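Local structure of pumilio homology domain family member 4 (Saccharomyces cerevisiae, 3BWT) at residues E265-G270 and Y303-E308; D41-E46 and Q65-E70; K139-L144 and Q150-A155; Y211-E216 and I249-K254. The protein binds mRNA through its Pumilio homology domain, the part in this chain, and takes part in transcription regulation. All coordinates share one frame; numbering follows the deposited sequence.

All four contacts lie within the one Pumilio domain and share no helix. They follow the chain in the order 2, 3, 4, 1, and contacts 1 and 2 sit far apart, with centres about 66 Å from each other. Contacts 2 and 3 are buried, with only apolar side-chain contacts across them. Contacts 1 and 4 are partly buried, and each sets a basic side chain beside a leucine or isoleucine core. Contact 3 joins roughly antiparallel neighbours across a short turn. The segment axes of contact 4 are nearly parallel (14°), those of contact 1 cross at 45°. Contacts 1 and 4 come within about 5 Å at their nearest atoms without touching; helices 245-253 and 256-279 follow each other in the chain.

Contact 1: residues E265-G270 and Y303-E308; sequences EILNNG and YKRLSE
This is a partly buried helix-to-helix contact in which L267 of helix 256-279 packs on R305 and L306 of helix 300-310. It lies near the C-terminal end of the domain, about 35 Å from the centre of the chain to the centre of the contact. The segment axes approach to 10.8 Å and cross at 45°. L267 points at the second helix and meets two side chains. Its CG and the L306 methyl CD2 are 3.4 Å apart, and the two side chains cross at about a right angle. Its CD1 touches the aliphatic part of R305, 3.4 Å from CD. The R305 chain is fully extended, with CG anti to the backbone N (chi1 -177°), and this carries the guanidinium along L267 to the N268 side chain. L267 CB then sits over the centre of one guanidinium face, 4.0 Å above the plane. Such stacking of successive helical units builds the curved alpha-solenoid of Pumilio repeats. L306 also rests on A291, L292 and S295 of helix 284-298. With alanine at L267, R305 would probably lose the support under its chain and guanidinium, and a gap would open beside L306 CD2. At the guanidinium edge, R305 NH2 is modelled as donor to N268 OD1 at 2.3 Å. That length is too short to trust, so the detail of this bond is doubtful.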
# COMPACT_ATOMS: atom_id res chain seq x y z
N GLU A 265 -23.92 14.16 -14.38
CA GLU A 265 -23.87 13.17 -15.44
C GLU A 265 -24.90 12.08 -15.20
O GLU A 265 -25.68 11.72 -16.09
CB GLU A 265 -22.48 12.54 -15.51
CG GLU A 265 -22.25 11.73 -16.77
CD GLU A 265 -22.17 12.61 -18.00
OE1 GLU A 265 -22.02 13.84 -17.83
OE2 GLU A 265 -22.25 12.08 -19.12
N ILE A 266 -24.91 11.56 -13.98
CA ILE A 266 -25.90 10.58 -13.57
C ILE A 266 -27.32 11.09 -13.78
O ILE A 266 -28.19 10.36 -14.27
CB ILE A 266 -25.66 10.14 -12.10
CG1 ILE A 266 -24.37 9.31 -12.02
CG2 ILE A 266 -26.85 9.37 -11.56
CD1 ILE A 266 -23.93 8.96 -10.62
N LEU A 267 -27.56 12.36 -13.44
CA LEU A 267 -28.87 12.98 -13.65
C LEU A 267 -29.24 13.18 -15.11
O LEU A 267 -30.39 12.99 -15.50
CB LEU A 267 -28.95 14.33 -12.94
CG LEU A 267 -29.49 14.32 -11.51
CD1 LEU A 267 -29.26 15.68 -10.86
CD2 LEU A 267 -30.97 13.94 -11.48
N ASN A 268 -28.27 13.57 -15.93
CA ASN A 268 -28.55 13.96 -17.31
C ASN A 268 -28.43 12.85 -18.35
O ASN A 268 -29.38 12.57 -19.08
CB ASN A 268 -27.70 15.16 -17.70
CG ASN A 268 -28.10 16.41 -16.93
OD1 ASN A 268 -29.27 16.63 -16.64
ND2 ASN A 268 -27.11 17.24 -16.61
N ASN A 269 -27.26 12.21 -18.42
CA ASN A 269 -27.07 11.11 -19.37
C ASN A 269 -27.54 9.75 -18.84
O ASN A 269 -27.58 8.76 -19.58
CB ASN A 269 -25.63 11.08 -19.89
CG ASN A 269 -25.33 12.23 -20.86
OD1 ASN A 269 -26.15 12.54 -21.74
ND2 ASN A 269 -24.17 12.87 -20.70
N GLY A 270 -27.93 9.72 -17.57
CA GLY A 270 -28.53 8.53 -17.00
C GLY A 270 -30.04 8.56 -17.07
O GLY A 270 -30.67 7.63 -17.56
N TYR A 303 -30.38 17.43 -5.17
CA TYR A 303 -31.05 16.44 -4.32
C TYR A 303 -32.53 16.28 -4.66
O TYR A 303 -33.04 15.17 -4.82
CB TYR A 303 -30.90 16.84 -2.85
CG TYR A 303 -31.69 15.97 -1.89
CD1 TYR A 303 -31.24 14.70 -1.55
CD2 TYR A 303 -32.89 16.42 -1.34
CE1 TYR A 303 -31.96 13.89 -0.67
CE2 TYR A 303 -33.61 15.63 -0.46
CZ TYR A 303 -33.15 14.37 -0.13
OH TYR A 303 -33.86 13.59 0.74
N LYS A 304 -33.22 17.41 -4.76
CA LYS A 304 -34.61 17.42 -5.14
C LYS A 304 -34.77 16.85 -6.54
O LYS A 304 -35.73 16.14 -6.82
CB LYS A 304 -35.18 18.85 -5.05
CG LYS A 304 -35.26 19.38 -3.61
CD LYS A 304 -35.81 18.30 -2.67
CE LYS A 304 -36.05 18.83 -1.26
NZ LYS A 304 -36.61 17.76 -0.37
N ARG A 305 -33.81 17.16 -7.40
CA ARG A 305 -33.85 16.63 -8.76
C ARG A 305 -33.71 15.10 -8.77
O ARG A 305 -34.49 14.41 -9.45
CB ARG A 305 -32.79 17.30 -9.63
CG ARG A 305 -32.85 16.82 -11.06
CD ARG A 305 -31.87 17.55 -11.95
NE ARG A 305 -31.92 17.06 -13.33
CZ ARG A 305 -31.15 17.51 -14.32
NH1 ARG A 305 -30.28 18.49 -14.11
NH2 ARG A 305 -31.28 16.99 -15.53
N LEU A 306 -32.75 14.58 -8.04
CA LEU A 306 -32.60 13.14 -7.88
C LEU A 306 -33.84 12.52 -7.23
O LEU A 306 -34.36 11.52 -7.70
CB LEU A 306 -31.39 12.82 -7.01
CG LEU A 306 -29.99 13.17 -7.50
CD1 LEU A 306 -28.98 12.88 -6.41
CD2 LEU A 306 -29.65 12.37 -8.73
N SER A 307 -34.28 13.12 -6.12
CA SER A 307 -35.43 12.61 -5.40
C SER A 307 -36.63 12.38 -6.31
O SER A 307 -37.30 11.36 -6.21
CB SER A 307 -35.82 13.57 -4.28
OG SER A 307 -34.90 13.49 -3.22
N GLU A 308 -36.90 13.33 -7.20
CA GLU A 308 -38.15 13.25 -7.96
C GLU A 308 -38.14 12.20 -9.06
O GLU A 308 -39.19 11.78 -9.53
CB GLU A 308 -38.60 14.62 -8.48
CG GLU A 308 -37.59 15.39 -9.32
CD GLU A 308 -37.96 16.86 -9.43
OE1 GLU A 308 -38.77 17.33 -8.59
OE2 GLU A 308 -37.45 17.53 -10.36

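Contact 2: residues D41-E46 and Q65-E70; sequences DAIFEE and QKLLEE
A single methyl-to-methyl touch, I43 CG2 on L67 CD1 at 3.6 Å, is the closest approach in this contact. No hydrogen bond joins the two segments, and only 120 Å² is buried between them, part of it on F44. The site belongs to the alpha-solenoid of Pumilio repeats, where helix 37-47 packs beside helix 60-70. The I43 and L67 side chains pass each other in opposite directions, each reaching toward the other helix. L67 has CG anti to the backbone N (chi1 -170°), and the turn at chi2 (66°) leaves CD1 to lead into the contact. That same methyl is 4.0 Å from I43 CB, so it lies against the branch point of the isoleucine. The surroundings complete the apolar core. L32 of helix 22-34 touches both I43 and L67, and L79 of helix 73-83 touches both F44 and L67. The charges of segment 65-70 lie apart from the isoleucine. K66 NZ makes long salt bridges to E69 and E70 on its own helix, the hydrogen bond to E70 weak, and a salt bridge to D33. Across the interface, the nearest approach to the F44 backbone is again by L67 CD1, which stands 4.2 Å from F44 N.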
# COMPACT_ATOMS: atom_id res chain seq x y z
N ASP A 41 29.51 -6.72 19.76
CA ASP A 41 30.76 -7.19 19.18
C ASP A 41 30.80 -8.71 19.17
O ASP A 41 31.05 -9.35 18.15
CB ASP A 41 31.94 -6.67 19.98
CG ASP A 41 32.17 -5.18 19.81
OD1 ASP A 41 31.41 -4.53 19.06
OD2 ASP A 41 33.12 -4.68 20.44
N ALA A 42 30.58 -9.29 20.34
CA ALA A 42 30.68 -10.73 20.51
C ALA A 42 29.69 -11.42 19.59
O ALA A 42 30.01 -12.42 18.93
CB ALA A 42 30.38 -11.09 21.95
N ILE A 43 28.48 -10.89 19.54
CA ILE A 43 27.43 -11.50 18.76
C ILE A 43 27.65 -11.25 17.27
O ILE A 43 27.41 -12.14 16.45
CB ILE A 43 26.05 -11.03 19.24
CG1 ILE A 43 25.76 -11.65 20.61
CG2 ILE A 43 24.96 -11.41 18.24
CD1 ILE A 43 24.67 -10.97 21.38
N PHE A 44 28.13 -10.07 16.92
CA PHE A 44 28.48 -9.78 15.54
C PHE A 44 29.56 -10.74 15.04
O PHE A 44 29.43 -11.31 13.95
CB PHE A 44 28.95 -8.32 15.39
CG PHE A 44 29.63 -8.02 14.08
CD1 PHE A 44 28.88 -7.67 12.96
CD2 PHE A 44 31.02 -8.06 13.96
CE1 PHE A 44 29.51 -7.37 11.75
CE2 PHE A 44 31.64 -7.77 12.76
CZ PHE A 44 30.89 -7.43 11.66
N GLU A 45 30.61 -10.92 15.82
CA GLU A 45 31.70 -11.78 15.38
C GLU A 45 31.28 -13.24 15.18
O GLU A 45 31.76 -13.90 14.27
CB GLU A 45 32.90 -11.69 16.32
CG GLU A 45 33.54 -10.33 16.35
CD GLU A 45 34.10 -9.90 15.00
OE1 GLU A 45 34.20 -10.74 14.08
OE2 GLU A 45 34.46 -8.70 14.87
N GLU A 46 30.39 -13.73 16.03
CA GLU A 46 29.99 -15.14 15.96
C GLU A 46 28.79 -15.44 15.06
O GLU A 46 28.51 -16.61 14.80
CB GLU A 46 29.78 -15.72 17.36
CG GLU A 46 31.06 -15.83 18.15
CD GLU A 46 30.95 -16.76 19.32
OE1 GLU A 46 30.54 -17.92 19.10
OE2 GLU A 46 31.27 -16.35 20.45
N GLN A 65 17.63 -8.36 13.85
CA GLN A 65 16.95 -7.07 13.94
C GLN A 65 17.47 -6.28 15.12
O GLN A 65 17.72 -5.08 15.02
CB GLN A 65 15.45 -7.25 14.10
CG GLN A 65 14.74 -7.74 12.86
CD GLN A 65 13.25 -7.61 12.96
OE1 GLN A 65 12.73 -6.50 13.08
NE2 GLN A 65 12.55 -8.73 12.90
N LYS A 66 17.61 -6.96 16.25
CA LYS A 66 18.09 -6.33 17.46
C LYS A 66 19.57 -5.98 17.27
O LYS A 66 20.01 -4.88 17.61
CB LYS A 66 17.89 -7.26 18.65
CG LYS A 66 18.21 -6.65 20.00
CD LYS A 66 17.38 -5.40 20.27
CE LYS A 66 17.91 -4.64 21.49
NZ LYS A 66 17.64 -3.18 21.39
N LEU A 67 20.31 -6.91 16.69
CA LEU A 67 21.73 -6.74 16.41
C LEU A 67 21.97 -5.53 15.53
O LEU A 67 22.87 -4.74 15.77
CB LEU A 67 22.31 -7.98 15.73
CG LEU A 67 23.83 -8.00 15.61
CD1 LEU A 67 24.47 -8.08 16.98
CD2 LEU A 67 24.30 -9.14 14.75
N LEU A 68 21.14 -5.39 14.50
CA LEU A 68 21.25 -4.26 13.58
C LEU A 68 21.14 -2.89 14.28
O LEU A 68 21.86 -1.95 13.94
CB LEU A 68 20.24 -4.38 12.44
CG LEU A 68 20.54 -5.47 11.41
CD1 LEU A 68 19.28 -5.92 10.66
CD2 LEU A 68 21.61 -5.02 10.43
N GLU A 69 20.25 -2.77 15.26
CA GLU A 69 20.11 -1.51 15.97
C GLU A 69 21.36 -1.19 16.78
O GLU A 69 21.78 -0.04 16.86
CB GLU A 69 18.91 -1.54 16.92
CG GLU A 69 17.56 -1.49 16.24
CD GLU A 69 16.44 -1.95 17.16
OE1 GLU A 69 16.53 -1.72 18.39
OE2 GLU A 69 15.46 -2.55 16.66
N GLU A 70 21.96 -2.22 17.36
CA GLU A 70 22.92 -2.03 18.44
C GLU A 70 24.37 -2.04 17.98
O GLU A 70 25.28 -1.62 18.72
CB GLU A 70 22.70 -3.09 19.52
CG GLU A 70 22.89 -2.56 20.93
CD GLU A 70 21.90 -1.45 21.25
OE1 GLU A 70 20.69 -1.63 20.99
OE2 GLU A 70 22.34 -0.41 21.79

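Contact 3: residues K139-L144 and Q150-A155; sequences KCLQRL and QFIFDA
I152 pushes its terminal methyl into the angle between C140 and L141. Its CD1 is 3.7 Å from C140 CB and 4.0 Å from L141 CG. I152 points at the other helix, and CG1 is anti to the carbonyl carbon (chi1 -65°). With chi2 extended, CD1 becomes the leading atom. L141 crosses I152 obliquely, and its CD2 also reaches F153, 4.1 Å from CE1. F151 and F153 lie next to I152 in the chain; F153 meets L141 and F151 meets C140. On the F151 side, C140 SG lies near the plane of the ring at its edge, a loose 4.5 Å from CZ. One face of F151 is covered, toward its rim, by CG1 of I152 from the same helix. This probably helps fix how the ring lies.

The two helices, 133-143 and 146-158, are consecutive and joined by a short turn. Their segment axes pass at 10.5 Å and run at 133°, so they form a roughly antiparallel helical hairpin. The pair lies in one Pumilio-family RNA-binding repeat. Neighbouring helices close the core around it: I104 of helix 96-106 touches C140, and C176 of helix 169-179 touches F153. The polar groups bond elsewhere, not across the pairing. Q150 NE2 bonds D154 OD1 at 3.2 Å within its own helix, and K139 NZ makes a salt bridge to E105. Across the hairpin only carbon and sulfur atoms meet. The pairing therefore rests on shape and on burial of apolar surface, with no directional bond to set its angle.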
# COMPACT_ATOMS: atom_id res chain seq x y z
N LYS A 139 9.55 -0.30 2.22
CA LYS A 139 10.42 0.27 3.24
C LYS A 139 11.40 1.22 2.58
O LYS A 139 11.73 2.26 3.11
CB LYS A 139 11.18 -0.84 3.97
CG LYS A 139 11.94 -0.40 5.19
CD LYS A 139 11.07 0.40 6.14
CE LYS A 139 10.06 -0.46 6.87
NZ LYS A 139 9.22 0.36 7.78
N CYS A 140 11.85 0.83 1.40
CA CYS A 140 12.80 1.63 0.66
C CYS A 140 12.25 3.02 0.43
O CYS A 140 12.95 4.02 0.59
CB CYS A 140 13.13 0.96 -0.67
SG CYS A 140 14.27 -0.42 -0.50
N LEU A 141 10.97 3.07 0.05
CA LEU A 141 10.29 4.33 -0.20
C LEU A 141 10.08 5.10 1.11
O LEU A 141 10.23 6.32 1.16
CB LEU A 141 8.95 4.08 -0.89
CG LEU A 141 9.05 3.35 -2.24
CD1 LEU A 141 7.77 2.58 -2.54
CD2 LEU A 141 9.36 4.32 -3.36
N GLN A 142 9.76 4.39 2.18
CA GLN A 142 9.56 5.06 3.46
C GLN A 142 10.84 5.63 4.06
O GLN A 142 10.77 6.54 4.88
CB GLN A 142 8.90 4.14 4.48
CG GLN A 142 7.68 3.42 3.96
CD GLN A 142 7.01 2.58 5.03
OE1 GLN A 142 7.22 1.36 5.11
NE2 GLN A 142 6.21 3.24 5.87
N ARG A 143 12.00 5.09 3.67
CA ARG A 143 13.24 5.37 4.39
C ARG A 143 14.32 6.09 3.58
O ARG A 143 15.07 6.89 4.14
CB ARG A 143 13.86 4.09 4.98
CG ARG A 143 13.09 3.49 6.15
CD ARG A 143 12.76 4.53 7.19
NE ARG A 143 11.72 4.06 8.09
CZ ARG A 143 11.86 3.94 9.41
NH1 ARG A 143 13.00 4.26 10.00
NH2 ARG A 143 10.84 3.49 10.14
N LEU A 144 14.42 5.80 2.29
CA LEU A 144 15.51 6.33 1.48
C LEU A 144 15.19 7.68 0.87
O LEU A 144 14.03 8.09 0.80
CB LEU A 144 15.88 5.37 0.35
CG LEU A 144 16.11 3.88 0.66
CD1 LEU A 144 16.65 3.16 -0.55
CD2 LEU A 144 17.04 3.73 1.84
N GLN A 150 14.50 6.03 -6.64
CA GLN A 150 14.17 6.20 -8.05
C GLN A 150 13.99 4.88 -8.80
O GLN A 150 13.07 4.73 -9.62
CB GLN A 150 15.26 7.01 -8.74
CG GLN A 150 14.97 7.30 -10.20
CD GLN A 150 13.99 8.43 -10.35
OE1 GLN A 150 14.12 9.46 -9.69
NE2 GLN A 150 12.98 8.25 -11.20
N PHE A 151 14.88 3.93 -8.54
CA PHE A 151 14.88 2.68 -9.28
C PHE A 151 13.52 2.00 -9.23
O PHE A 151 13.14 1.28 -10.16
CB PHE A 151 15.96 1.72 -8.76
CG PHE A 151 15.66 1.13 -7.41
CD1 PHE A 151 15.94 1.84 -6.25
CD2 PHE A 151 15.10 -0.14 -7.30
CE1 PHE A 151 15.67 1.30 -5.00
CE2 PHE A 151 14.82 -0.69 -6.05
CZ PHE A 151 15.11 0.03 -4.90
N ILE A 152 12.79 2.22 -8.14
CA ILE A 152 11.48 1.62 -7.97
C ILE A 152 10.49 2.26 -8.94
O ILE A 152 9.74 1.56 -9.62
CB ILE A 152 11.00 1.73 -6.51
CG1 ILE A 152 11.93 0.90 -5.61
CG2 ILE A 152 9.57 1.24 -6.38
CD1 ILE A 152 11.85 1.21 -4.14
N PHE A 153 10.52 3.58 -9.04
CA PHE A 153 9.71 4.29 -10.01
C PHE A 153 10.06 3.89 -11.43
O PHE A 153 9.19 3.77 -12.29
CB PHE A 153 9.87 5.81 -9.85
CG PHE A 153 9.02 6.39 -8.77
CD1 PHE A 153 9.45 6.40 -7.46
CD2 PHE A 153 7.78 6.94 -9.06
CE1 PHE A 153 8.67 6.94 -6.47
CE2 PHE A 153 7.00 7.48 -8.07
CZ PHE A 153 7.43 7.48 -6.77
N ASP A 154 11.35 3.70 -11.69
CA ASP A 154 11.80 3.32 -13.02
C ASP A 154 11.26 1.93 -13.39
O ASP A 154 10.71 1.73 -14.47
CB ASP A 154 13.33 3.33 -13.12
CG ASP A 154 13.92 4.72 -12.97
OD1 ASP A 154 13.18 5.72 -13.12
OD2 ASP A 154 15.14 4.83 -12.72
N ALA A 155 11.43 0.98 -12.48
CA ALA A 155 10.98 -0.39 -12.73
C ALA A 155 9.47 -0.45 -12.92
O ALA A 155 8.96 -1.22 -13.74
CB ALA A 155 11.41 -1.30 -11.59

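Contact 4: residues Y211-E216 and I249-K254; sequences YIITKE and IEKILK
K251 starts with CG anti to the backbone N (chi1 179°) and then bends at chi2 (55°), which carries its amine across to T214. T214 has OG1 beside its own backbone N, on the side that receives the amine. K251 NZ donates a hydrogen bond to T214 OG1 at 2.7 Å, and the two side chains cross at about a right angle. The hydroxyl has a second, weak hydrogen bond with the carbonyl O of Q210, one turn earlier in its helix. The lysine chain also touches apolar atoms on the way, with CE 4.2 Å from I213 CG2. Next to this polar pair lies a small isoleucine pair. I213 CD1 is 3.9 Å from I252 CG1. I228 of helix 224-232 lies against I213, and V258 of helix 256-279 lies against I252. If K251 were a methionine, T214 OG1 would probably lose its donor from the neighbouring helix, and the two segments would be left with apolar contacts alone. The segment axes are 10.4 Å apart and nearly parallel, at 14°. The two segments lie in successive units, Pumilio repeats 6 and 7. Like-directed helices set side by side in this way are typical of the Pumilio alpha-solenoid, in which the corresponding helices of PUF proteins line the concave, RNA-binding face.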
# COMPACT_ATOMS: atom_id res chain seq x y z
N TYR A 211 -6.59 6.19 -5.04
CA TYR A 211 -5.57 6.72 -4.16
C TYR A 211 -5.01 8.04 -4.69
O TYR A 211 -4.64 8.93 -3.93
CB TYR A 211 -4.46 5.70 -3.94
CG TYR A 211 -3.71 5.93 -2.65
CD1 TYR A 211 -4.37 5.91 -1.43
CD2 TYR A 211 -2.35 6.19 -2.66
CE1 TYR A 211 -3.69 6.14 -0.25
CE2 TYR A 211 -1.66 6.43 -1.49
CZ TYR A 211 -2.33 6.40 -0.29
OH TYR A 211 -1.65 6.63 0.88
N ILE A 212 -4.96 8.16 -6.01
CA ILE A 212 -4.50 9.38 -6.64
C ILE A 212 -5.37 10.52 -6.17
O ILE A 212 -4.88 11.58 -5.81
CB ILE A 212 -4.60 9.29 -8.17
CG1 ILE A 212 -3.62 8.25 -8.70
CG2 ILE A 212 -4.38 10.68 -8.81
CD1 ILE A 212 -3.78 7.96 -10.17
N ILE A 213 -6.67 10.28 -6.15
CA ILE A 213 -7.64 11.29 -5.75
C ILE A 213 -7.53 11.56 -4.26
O ILE A 213 -7.50 12.70 -3.82
CB ILE A 213 -9.05 10.86 -6.11
CG1 ILE A 213 -9.12 10.62 -7.62
CG2 ILE A 213 -10.06 11.90 -5.68
CD1 ILE A 213 -10.50 10.32 -8.13
N THR A 214 -7.47 10.50 -3.47
CA THR A 214 -7.24 10.60 -2.04
C THR A 214 -6.08 11.53 -1.71
O THR A 214 -6.18 12.39 -0.84
CB THR A 214 -6.93 9.20 -1.46
OG1 THR A 214 -8.13 8.44 -1.43
CG2 THR A 214 -6.35 9.31 -0.04
N LYS A 215 -4.98 11.34 -2.43
CA LYS A 215 -3.75 12.07 -2.18
C LYS A 215 -3.89 13.54 -2.55
O LYS A 215 -3.55 14.44 -1.77
CB LYS A 215 -2.59 11.42 -2.94
CG LYS A 215 -1.86 10.37 -2.13
CD LYS A 215 -0.75 11.03 -1.30
CE LYS A 215 -0.53 10.33 0.03
NZ LYS A 215 0.28 11.14 0.98
N GLU A 216 -4.40 13.78 -3.75
CA GLU A 216 -4.65 15.13 -4.20
C GLU A 216 -5.62 15.87 -3.27
O GLU A 216 -5.46 17.06 -3.02
CB GLU A 216 -5.17 15.14 -5.63
CG GLU A 216 -4.12 14.70 -6.59
CD GLU A 216 -4.41 15.13 -7.99
OE1 GLU A 216 -5.60 15.33 -8.30
OE2 GLU A 216 -3.45 15.26 -8.78
N ILE A 249 -16.35 5.58 -8.91
CA ILE A 249 -17.44 6.53 -9.03
C ILE A 249 -17.78 7.11 -7.65
O ILE A 249 -17.86 8.33 -7.49
CB ILE A 249 -18.68 5.92 -9.69
CG1 ILE A 249 -18.36 5.48 -11.12
CG2 ILE A 249 -19.80 6.93 -9.72
CD1 ILE A 249 -18.20 6.62 -12.09
N GLU A 250 -17.97 6.23 -6.67
CA GLU A 250 -18.19 6.63 -5.27
C GLU A 250 -17.07 7.51 -4.71
O GLU A 250 -17.32 8.46 -3.96
CB GLU A 250 -18.29 5.40 -4.38
CG GLU A 250 -19.71 4.91 -4.13
CD GLU A 250 -19.88 4.35 -2.73
OE1 GLU A 250 -18.89 4.40 -1.95
OE2 GLU A 250 -20.98 3.88 -2.40
N LYS A 251 -15.83 7.19 -5.07
CA LYS A 251 -14.70 7.96 -4.60
C LYS A 251 -14.83 9.41 -5.07
O LYS A 251 -14.63 10.34 -4.30
CB LYS A 251 -13.40 7.36 -5.12
CG LYS A 251 -12.18 8.13 -4.68
CD LYS A 251 -12.16 8.27 -3.18
CE LYS A 251 -10.96 9.03 -2.72
NZ LYS A 251 -10.76 8.88 -1.25
N ILE A 252 -15.18 9.57 -6.34
CA ILE A 252 -15.43 10.88 -6.93
C ILE A 252 -16.66 11.56 -6.32
O ILE A 252 -16.63 12.76 -6.00
CB ILE A 252 -15.60 10.76 -8.45
CG1 ILE A 252 -14.28 10.40 -9.11
CG2 ILE A 252 -16.13 12.06 -9.03
CD1 ILE A 252 -14.43 9.71 -10.45
N LEU A 253 -17.74 10.80 -6.13
CA LEU A 253 -18.94 11.35 -5.50
C LEU A 253 -18.64 11.86 -4.10
O LEU A 253 -19.36 12.71 -3.58
CB LEU A 253 -20.06 10.30 -5.42
CG LEU A 253 -20.78 9.96 -6.72
CD1 LEU A 253 -21.89 8.96 -6.46
CD2 LEU A 253 -21.32 11.24 -7.36
N LYS A 254 -17.58 11.33 -3.49
CA LYS A 254 -17.21 11.71 -2.12
C LYS A 254 -16.05 12.70 -2.10
O LYS A 254 -15.54 13.05 -1.03
CB LYS A 254 -16.88 10.46 -1.29
CG LYS A 254 -18.10 9.63 -0.91
CD LYS A 254 -17.71 8.43 -0.04
CE LYS A 254 -18.95 7.71 0.49
NZ LYS A 254 -18.61 6.67 1.52